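Side-chain contacts in oligopeptide-binding protein AppA (Bacillus subtilis, PDB 1XOC), which binds oligopeptides outside the cell membrane as the solute-binding component of an ABC permease, serving peptide uptake, sporulation and genetic competence: residues Lys85-Val90 with Asp206-Arg211; Ile158-Ile163 with Lys181-Gly186; Ser298-Gly303 with Ala377-Glu382. All coordinates share one frame; numbering follows the deposited sequence.

Contact 1. Residues Lys85-Val90 with Asp206-Arg211; sequences KIKKGV and DYFEGR
Phe208 meets Val90 and Lys87 with different parts of its side chain. Both methyl groups of Val90 take part. CG2 lies 3.8 Å from Phe208 CB and also comes close to the root of the ring, while CG1 stands 4.0 Å from Phe208 CD2. This approach is oblique, neither squarely on a face nor at the edge. The Lys87 chain passes the ring at about a right angle and brings CD to 3.7 Å from Phe208 CE1. Its ammonium group is held elsewhere, because NZ bonds to the backbone oxygens of Ser68 and Ala70. The ring therefore meets Lys87 CD and not the charge.

The first torsion of Phe208 sets CG between the backbone N and the carbonyl carbon (chi1 81°), which aims the ring at the other segment. Within its own segment, CG of Glu209 lies 3.6 Å above one face of the Phe208 ring, offset toward the rim. With an alanine here, the Val90 methyls and Lys87 CD would probably lose their apolar partner. No direct hydrogen bond joins the segments. A water lies 2.8 Å from Asp206 O and makes at most a weak bond to Gly89 O; it may bridge the two.

Phe208 follows the first residue of a type I beta turn, Tyr207 to Gly210, closed by Gly210 N to Tyr207 O. The turn belongs to the long connection between the antiparallel strands 198-203 and 216-221. It rests against the loop that leaves strand 81-86 of a second, antiparallel sheet.

Contact 2. Residues Ile158-Ile163 with Lys181-Gly186; sequences ILPKHI and KPIGSG. With ZN (zinc ion), chain C.
Ile163 reaches Ile183 with an extended chain. Its CG1 lies beside the backbone N, and chi2 of 179° carries CD1 straight outward. Ile183 also has CG1 beside the backbone N, but chi2 of -68° folds its own CD1 away. The branch point of Ile183 is thus presented to Ile163. CD1 of Ile163 sits 3.7 Å from Ile183 CB and is almost as near to CG1 and CG2, with the two side chains at about a right angle.

Pro160 adds its ring at the start of helix 161-164, where it is the N-cap residue. Its CD lies 3.4 Å from Ile183 O, with CG close behind. That carbonyl is buried here and has no hydrogen-bond partner in the model. The backbones are linked through a water instead. It donates to Ile158 O at 2.7 Å and accepts from Ser185 N at 3.0 Å.

His162 turns to a zinc ion, and its ND1 binds the metal at 2.2 Å. Five waters complete the six ligands, and one of them accepts a weak bond from His162 N. CB of Pro160 lies over one face of the imidazole, 3.9 Å above its plane and offset toward the rim. NE2 is bonded to Asp94. The zinc at ND1 and Asp94 at NE2 together probably fix the ring's rotation.

The chemistry is divided. Apolar contact and one water join the segments, while the zinc sits on the helix side alone. Its charge probably polarises the imidazole and strengthens the bond to Asp94.

Contact 3. Residues Ser298-Gly303 with Ala377-Glu382; sequences SQVLDG and AVVVQE
Val379 meets Gln299 and Val300 where two helices, 293-300 and 371-385, come together. Helix 371-385 is the crossover helix of a beta-alpha-beta unit. It joins strands 358-367 and 390-396, which run parallel in the large mixed sheet. Ala377 and Val380 turn to that sheet and touch Leu364. Val379 points to the other helix.

Val379 has CG1 anti to the backbone N (chi1 172°). CG2 is then anti to the carbonyl carbon, and this is the methyl that makes the contact. Val300 has the same rotamer and also offers CG2. The two CG2 atoms, of Val300 and Val379, are 4.2 Å apart, so the valines meet methyl to methyl. Val300 is further packed by Val372 and Asp375 of helix 371-385. Its side chain lies about 6 Å from a bound zinc ion.

Gln299 is stretched out. Its CG is anti to the backbone N (chi1 -171°) and chi2 of 175° continues the line, so the carboxamide is carried across to the other helix. Gln299 and Val379 approach from opposite directions. NE2 of Gln299 comes to 3.9 Å from Val379 CG2, and CD of the same amide stands slightly farther from this methyl. The amide is therefore close to an apolar group as well as to water.

Beyond Val300 the first helix ends. Asp302 leaves helical angles with positive phi, and Gly303 bonds back to Val297 through the backbone.

Polar linkage across the contact goes through one water. Glu382, one turn after Val379, has a nearly extended chain past CG. The water accepts from Gln299 NE2 at 2.6 Å and donates to Glu382 OE1 at 3.1 Å.

Contacts 1 and 2 are neighbours, with centres 14 Å apart, and they touch: Tyr207 CD1 lies 3.4 Å from Ser185 O, and Val90 CG1 packs on Ser185 CB. Contact 3 lies across the chain's centre, about 33 Å from each of them by nearest atoms. Contacts 1 and 2 are partly buried and built largely from loops, and each has one segment in a loop next to the same four-stranded sheet. Contact 3 is more buried and joins two helices. No direct hydrogen bond joins any pair; waters bridge contacts 2 and 3 and, more weakly if at all, contact 1. An aromatic ring carries contact 1, isoleucine and proline contact 2, and valines with a glutamine contact 3.

Contact 1. Residues Lys85-Val90 with Asp206-Arg211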
loop_
_atom_site.group_PDB
_atom_site.type_symbol
_atom_site.label_atom_id
_atom_site.label_comp_id
_atom_site.label_asym_id
_atom_site.label_seq_id
_atom_site.Cartn_x
_atom_site.Cartn_y
_atom_site.Cartn_z
ATOM N N LYS A 85 15.673 16.175 -16.823
ATOM C CA LYS A 85 15.659 15.991 -18.262
ATOM C C LYS A 85 15.000 14.655 -18.564
ATOM O O LYS A 85 15.305 13.661 -17.930
ATOM C CB LYS A 85 17.084 16.012 -18.792
ATOM C CG LYS A 85 17.730 17.377 -18.618
ATOM C CD LYS A 85 19.193 17.445 -19.090
ATOM C CE LYS A 85 19.874 18.817 -18.705
ATOM N NZ LYS A 85 19.768 19.207 -17.218
ATOM N N ILE A 86 14.118 14.645 -19.552
ATOM C CA ILE A 86 13.270 13.510 -19.890
ATOM C C ILE A 86 13.837 12.840 -21.135
ATOM O O ILE A 86 14.262 13.527 -22.057
ATOM C CB ILE A 86 11.836 14.042 -20.187
ATOM C CG1 ILE A 86 11.250 14.762 -18.940
ATOM C CG2 ILE A 86 10.908 12.948 -20.660
ATOM C CD1 ILE A 86 10.001 15.572 -19.218
ATOM N N LYS A 87 13.875 11.517 -21.151
ATOM C CA LYS A 87 14.256 10.778 -22.370
ATOM C C LYS A 87 13.390 11.174 -23.569
ATOM O O LYS A 87 12.174 11.367 -23.435
ATOM C CB LYS A 87 14.169 9.265 -22.113
ATOM C CG LYS A 87 15.279 8.736 -21.179
ATOM C CD LYS A 87 15.061 7.277 -20.891
ATOM C CE LYS A 87 16.218 6.587 -20.256
ATOM N NZ LYS A 87 16.239 6.666 -18.819
ATOM N N LYS A 88 14.027 11.284 -24.735
ATOM C CA LYS A 88 13.358 11.637 -25.978
ATOM C C LYS A 88 12.909 10.376 -26.702
ATOM O O LYS A 88 13.526 9.306 -26.566
ATOM C CB LYS A 88 14.307 12.419 -26.877
ATOM C CG LYS A 88 14.909 13.653 -26.245
ATOM C CD LYS A 88 15.725 14.414 -27.285
ATOM C CE LYS A 88 16.740 15.386 -26.661
ATOM N NZ LYS A 88 16.038 16.555 -26.124
ATOM N N GLY A 89 11.829 10.495 -27.465
ATOM C CA GLY A 89 11.342 9.390 -28.286
ATOM C C GLY A 89 10.459 8.400 -27.562
ATOM O O GLY A 89 10.163 7.315 -28.082
ATOM N N VAL A 90 10.039 8.741 -26.346
ATOM C CA VAL A 90 9.110 7.902 -25.601
ATOM C C VAL A 90 7.701 8.194 -26.101
ATOM O O VAL A 90 7.287 9.344 -26.202
ATOM C CB VAL A 90 9.194 8.197 -24.073
ATOM C CG1 VAL A 90 8.185 7.373 -23.320
ATOM C CG2 VAL A 90 10.608 7.944 -23.585
ATOM N N ASP A 206 5.994 -0.750 -28.844
ATOM C CA ASP A 206 6.809 0.481 -28.965
ATOM C C ASP A 206 7.341 0.966 -27.625
ATOM O O ASP A 206 7.700 2.129 -27.500
ATOM C CB ASP A 206 5.977 1.591 -29.626
ATOM C CG ASP A 206 6.824 2.620 -30.380
ATOM O OD1 ASP A 206 8.032 2.399 -30.623
ATOM O OD2 ASP A 206 6.250 3.661 -30.749
ATOM N N TYR A 207 7.397 0.098 -26.625
ATOM C CA TYR A 207 7.865 0.517 -25.321
ATOM C C TYR A 207 9.305 1.007 -25.417
ATOM O O TYR A 207 10.153 0.393 -26.081
ATOM C CB TYR A 207 7.791 -0.631 -24.318
ATOM C CG TYR A 207 8.219 -0.207 -22.915
ATOM C CD1 TYR A 207 7.625 0.864 -22.293
ATOM C CD2 TYR A 207 9.223 -0.904 -22.225
ATOM C CE1 TYR A 207 7.993 1.244 -21.001
ATOM C CE2 TYR A 207 9.604 -0.529 -20.962
ATOM C CZ TYR A 207 9.023 0.556 -20.365
ATOM O OH TYR A 207 9.394 0.922 -19.072
ATOM N N PHE A 208 9.585 2.102 -24.704
ATOM C CA PHE A 208 10.888 2.769 -24.852
ATOM C C PHE A 208 12.126 1.959 -24.485
ATOM O O PHE A 208 13.207 2.256 -24.997
ATOM C CB PHE A 208 10.868 4.174 -24.213
ATOM C CG PHE A 208 11.060 4.205 -22.728
ATOM C CD1 PHE A 208 12.330 4.459 -22.197
ATOM C CD2 PHE A 208 10.000 4.085 -21.872
ATOM C CE1 PHE A 208 12.535 4.537 -20.827
ATOM C CE2 PHE A 208 10.180 4.163 -20.495
ATOM C CZ PHE A 208 11.471 4.390 -19.977
ATOM N N GLU A 209 11.993 0.941 -23.634
ATOM C CA GLU A 209 13.122 0.077 -23.286
ATOM C C GLU A 209 13.111 -1.224 -24.077
ATOM O O GLU A 209 13.952 -2.093 -23.858
ATOM C CB GLU A 209 13.119 -0.238 -21.807
ATOM C CG GLU A 209 13.160 0.967 -20.919
ATOM C CD GLU A 209 13.371 0.619 -19.478
ATOM O OE1 GLU A 209 13.240 -0.587 -19.109
ATOM O OE2 GLU A 209 13.694 1.551 -18.713
ATOM N N GLY A 210 12.193 -1.342 -25.023
ATOM C CA GLY A 210 12.010 -2.550 -25.812
ATOM C C GLY A 210 10.736 -3.255 -25.382
ATOM O O GLY A 210 10.351 -3.248 -24.214
ATOM N N ARG A 211 10.077 -3.892 -26.340
ATOM C CA ARG A 211 8.884 -4.651 -26.047
ATOM C C ARG A 211 9.088 -5.679 -24.922
ATOM O O ARG A 211 10.129 -6.351 -24.885
ATOM C CB ARG A 211 8.442 -5.422 -27.302
ATOM C CG ARG A 211 7.039 -6.068 -27.210
ATOM C CD ARG A 211 6.931 -7.113 -28.286
ATOM N NE ARG A 211 5.639 -7.768 -28.462
ATOM C CZ ARG A 211 5.288 -8.941 -27.947
ATOM N NH1 ARG A 211 6.071 -9.587 -27.088
ATOM N NH2 ARG A 211 4.106 -9.464 -28.298
HETATM O O HOH W 1 8.535 4.663 -26.790
#

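Contact 2. Residues Ile158-Ile163 with Lys181-Gly186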
loop_
_atom_site.group_PDB
_atom_site.type_symbol
_atom_site.label_atom_id
_atom_site.label_comp_id
_atom_site.label_asym_id
_atom_site.label_seq_id
_atom_site.Cartn_x
_atom_site.Cartn_y
_atom_site.Cartn_z
ATOM N N ILE A 158 2.985 9.257 -15.395
ATOM C CA ILE A 158 2.892 10.387 -16.302
ATOM C C ILE A 158 1.672 10.210 -17.237
ATOM O O ILE A 158 1.546 9.221 -17.996
ATOM C CB ILE A 158 4.240 10.613 -17.088
ATOM C CG1 ILE A 158 5.423 10.801 -16.131
ATOM C CG2 ILE A 158 4.090 11.776 -17.999
ATOM C CD1 ILE A 158 5.239 11.833 -15.079
ATOM N N LEU A 159 0.797 11.213 -17.198
ATOM C CA LEU A 159 -0.443 11.188 -17.974
ATOM C C LEU A 159 -0.348 12.051 -19.235
ATOM O O LEU A 159 0.397 13.033 -19.263
ATOM C CB LEU A 159 -1.598 11.694 -17.111
ATOM C CG LEU A 159 -1.829 10.987 -15.770
ATOM C CD1 LEU A 159 -2.902 11.731 -14.990
ATOM C CD2 LEU A 159 -2.242 9.550 -15.976
ATOM N N PRO A 160 -1.118 11.714 -20.290
ATOM C CA PRO A 160 -1.096 12.463 -21.532
ATOM C C PRO A 160 -1.945 13.747 -21.506
ATOM O O PRO A 160 -3.189 13.698 -21.487
ATOM C CB PRO A 160 -1.655 11.461 -22.547
ATOM C CG PRO A 160 -2.524 10.585 -21.756
ATOM C CD PRO A 160 -1.934 10.505 -20.392
ATOM N N LYS A 161 -1.274 14.892 -21.550
ATOM C CA LYS A 161 -1.941 16.168 -21.553
ATOM C C LYS A 161 -2.837 16.324 -22.781
ATOM O O LYS A 161 -3.905 16.936 -22.713
ATOM C CB LYS A 161 -0.958 17.319 -21.502
ATOM C CG LYS A 161 -1.608 18.664 -21.333
ATOM C CD LYS A 161 -0.576 19.777 -21.262
ATOM C CE LYS A 161 -1.227 21.112 -21.079
ATOM N NZ LYS A 161 -0.254 22.268 -21.175
ATOM N N HIS A 162 -2.417 15.778 -23.919
ATOM C CA HIS A 162 -3.224 15.929 -25.123
ATOM C C HIS A 162 -4.525 15.166 -25.044
ATOM O O HIS A 162 -5.412 15.349 -25.883
ATOM C CB HIS A 162 -2.453 15.523 -26.387
ATOM C CG HIS A 162 -1.944 14.122 -26.381
ATOM N ND1 HIS A 162 -0.616 13.822 -26.143
ATOM C CD2 HIS A 162 -2.566 12.942 -26.612
ATOM C CE1 HIS A 162 -0.450 12.510 -26.216
ATOM N NE2 HIS A 162 -1.620 11.951 -26.482
ATOM N N ILE A 163 -4.669 14.326 -24.013
ATOM C CA ILE A 163 -5.972 13.693 -23.763
ATOM C C ILE A 163 -6.730 14.382 -22.615
ATOM O O ILE A 163 -7.953 14.647 -22.720
ATOM C CB ILE A 163 -5.831 12.183 -23.469
ATOM C CG1 ILE A 163 -5.148 11.456 -24.650
ATOM C CG2 ILE A 163 -7.221 11.565 -23.182
ATOM C CD1 ILE A 163 -4.928 9.992 -24.467
ATOM N N LYS A 181 -10.435 3.514 -20.690
ATOM C CA LYS A 181 -9.669 4.071 -21.784
ATOM C C LYS A 181 -8.309 4.627 -21.384
ATOM O O LYS A 181 -7.928 5.680 -21.849
ATOM C CB LYS A 181 -10.468 5.158 -22.493
ATOM C CG LYS A 181 -11.731 4.634 -23.131
ATOM C CD LYS A 181 -12.162 5.520 -24.264
ATOM C CE LYS A 181 -12.782 6.772 -23.732
ATOM N NZ LYS A 181 -12.663 7.910 -24.697
ATOM N N PRO A 182 -7.576 3.931 -20.525
ATOM C CA PRO A 182 -6.312 4.540 -20.128
ATOM C C PRO A 182 -5.290 4.497 -21.249
ATOM O O PRO A 182 -5.222 3.518 -21.993
ATOM C CB PRO A 182 -5.868 3.668 -18.952
ATOM C CG PRO A 182 -6.413 2.346 -19.245
ATOM C CD PRO A 182 -7.749 2.625 -19.860
ATOM N N ILE A 183 -4.498 5.558 -21.365
ATOM C CA ILE A 183 -3.413 5.660 -22.346
ATOM C C ILE A 183 -2.175 6.086 -21.575
ATOM O O ILE A 183 -2.181 7.139 -20.985
ATOM C CB ILE A 183 -3.733 6.673 -23.467
ATOM C CG1 ILE A 183 -4.947 6.194 -24.297
ATOM C CG2 ILE A 183 -2.482 6.956 -24.321
ATOM C CD1 ILE A 183 -4.686 4.979 -25.109
ATOM N N GLY A 184 -1.133 5.251 -21.586
ATOM C CA GLY A 184 0.104 5.482 -20.873
ATOM C C GLY A 184 1.262 5.237 -21.806
ATOM O O GLY A 184 1.084 5.011 -23.013
ATOM N N SER A 185 2.473 5.331 -21.273
ATOM C CA SER A 185 3.670 5.045 -22.039
ATOM C C SER A 185 4.365 3.787 -21.483
ATOM O O SER A 185 5.500 3.496 -21.862
ATOM C CB SER A 185 4.611 6.247 -22.040
ATOM O OG SER A 185 5.055 6.565 -20.732
ATOM N N GLY A 186 3.656 3.006 -20.646
ATOM C CA GLY A 186 4.301 1.882 -19.986
ATOM C C GLY A 186 4.391 0.671 -20.876
ATOM O O GLY A 186 3.931 0.691 -22.039
HETATM ZN ZN ZN C . 1.208 15.120 -26.149
HETATM O O HOH W 2 2.981 7.068 -18.828
HETATM O O HOH W 3 0.657 15.954 -24.407
HETATM O O HOH W 4 2.495 16.960 -26.297
HETATM O O HOH W 5 2.195 14.370 -27.912
HETATM O O HOH W 6 0.514 16.802 -27.376
HETATM O O HOH W 7 2.317 13.908 -25.206
#

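Contact 3. Residues Ser298-Gly303 with Ala377-Glu382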
loop_
_atom_site.group_PDB
_atom_site.type_symbol
_atom_site.label_atom_id
_atom_site.label_comp_id
_atom_site.label_asym_id
_atom_site.label_seq_id
_atom_site.Cartn_x
_atom_site.Cartn_y
_atom_site.Cartn_z
ATOM N N SER A 298 0.992 -18.239 15.126
ATOM C CA SER A 298 1.134 -19.699 15.149
ATOM C C SER A 298 -0.055 -20.396 14.515
ATOM O O SER A 298 0.095 -21.357 13.759
ATOM C CB SER A 298 1.263 -20.194 16.578
ATOM O OG SER A 298 2.445 -19.691 17.125
ATOM N N GLN A 299 -1.239 -19.891 14.824
ATOM C CA GLN A 299 -2.501 -20.518 14.481
ATOM C C GLN A 299 -2.801 -20.213 13.026
ATOM O O GLN A 299 -2.849 -21.119 12.199
ATOM C CB GLN A 299 -3.584 -19.956 15.425
ATOM C CG GLN A 299 -4.950 -20.600 15.421
ATOM C CD GLN A 299 -5.864 -20.000 16.500
ATOM O OE1 GLN A 299 -5.413 -19.279 17.408
ATOM N NE2 GLN A 299 -7.142 -20.295 16.403
ATOM N N VAL A 300 -2.903 -18.936 12.698
ATOM C CA VAL A 300 -3.392 -18.508 11.412
ATOM C C VAL A 300 -2.342 -18.534 10.283
ATOM O O VAL A 300 -2.696 -18.777 9.125
ATOM C CB VAL A 300 -4.032 -17.119 11.518
ATOM C CG1 VAL A 300 -4.670 -16.756 10.240
ATOM C CG2 VAL A 300 -5.079 -17.102 12.641
ATOM N N LEU A 301 -1.073 -18.258 10.606
ATOM C CA LEU A 301 0.020 -18.220 9.609
ATOM C C LEU A 301 0.902 -19.490 9.664
ATOM O O LEU A 301 1.902 -19.597 8.946
ATOM C CB LEU A 301 0.945 -16.989 9.815
ATOM C CG LEU A 301 0.477 -15.551 9.571
ATOM C CD1 LEU A 301 -0.178 -15.455 8.226
ATOM C CD2 LEU A 301 -0.447 -15.044 10.631
ATOM N N ASP A 302 0.528 -20.456 10.500
ATOM C CA ASP A 302 1.349 -21.643 10.717
ATOM C C ASP A 302 2.796 -21.262 11.065
ATOM O O ASP A 302 3.748 -21.908 10.650
ATOM C CB ASP A 302 1.288 -22.577 9.496
ATOM C CG ASP A 302 -0.032 -23.345 9.412
ATOM O OD1 ASP A 302 -0.948 -23.091 10.241
ATOM O OD2 ASP A 302 -0.162 -24.208 8.507
ATOM N N GLY A 303 2.933 -20.200 11.843
ATOM C CA GLY A 303 4.226 -19.758 12.318
ATOM C C GLY A 303 5.076 -19.016 11.310
ATOM O O GLY A 303 6.225 -18.697 11.579
ATOM N N ALA A 377 -9.919 -12.143 12.118
ATOM C CA ALA A 377 -11.112 -11.455 12.632
ATOM C C ALA A 377 -11.935 -12.320 13.586
ATOM O O ALA A 377 -12.463 -11.863 14.620
ATOM C CB ALA A 377 -11.961 -10.934 11.515
ATOM N N VAL A 378 -12.021 -13.596 13.256
ATOM C CA VAL A 378 -12.738 -14.565 14.102
ATOM C C VAL A 378 -11.952 -14.802 15.401
ATOM O O VAL A 378 -12.514 -14.845 16.481
ATOM C CB VAL A 378 -12.964 -15.875 13.342
ATOM C CG1 VAL A 378 -13.561 -16.896 14.236
ATOM C CG2 VAL A 378 -13.855 -15.609 12.100
ATOM N N VAL A 379 -10.631 -14.867 15.313
ATOM C CA VAL A 379 -9.814 -15.063 16.506
ATOM C C VAL A 379 -9.892 -13.849 17.452
ATOM O O VAL A 379 -10.001 -13.999 18.671
ATOM C CB VAL A 379 -8.343 -15.368 16.134
ATOM C CG1 VAL A 379 -7.471 -15.370 17.387
ATOM C CG2 VAL A 379 -8.207 -16.719 15.422
ATOM N N VAL A 380 -9.854 -12.656 16.889
ATOM C CA VAL A 380 -10.052 -11.436 17.666
ATOM C C VAL A 380 -11.432 -11.445 18.333
ATOM O O VAL A 380 -11.573 -11.112 19.521
ATOM C CB VAL A 380 -9.848 -10.169 16.798
ATOM C CG1 VAL A 380 -10.208 -8.908 17.585
ATOM C CG2 VAL A 380 -8.403 -10.097 16.288
ATOM N N GLN A 381 -12.472 -11.825 17.597
ATOM C CA GLN A 381 -13.810 -11.934 18.210
ATOM C C GLN A 381 -13.806 -12.854 19.398
ATOM O O GLN A 381 -14.428 -12.557 20.418
ATOM C CB GLN A 381 -14.801 -12.419 17.171
ATOM C CG GLN A 381 -16.170 -12.734 17.636
ATOM C CD GLN A 381 -16.950 -13.319 16.499
ATOM O OE1 GLN A 381 -16.648 -14.425 16.026
ATOM N NE2 GLN A 381 -17.955 -12.572 16.026
ATOM N N GLU A 382 -13.131 -13.991 19.276
ATOM C CA GLU A 382 -13.123 -14.970 20.361
ATOM C C GLU A 382 -12.305 -14.483 21.560
ATOM O O GLU A 382 -12.751 -14.620 22.700
ATOM C CB GLU A 382 -12.659 -16.352 19.857
ATOM C CG GLU A 382 -13.711 -16.993 18.916
ATOM C CD GLU A 382 -13.247 -18.259 18.135
ATOM O OE1 GLU A 382 -12.024 -18.573 18.141
ATOM O OE2 GLU A 382 -14.117 -18.929 17.495
HETATM O O HOH W 8 -9.587 -20.197 17.281
#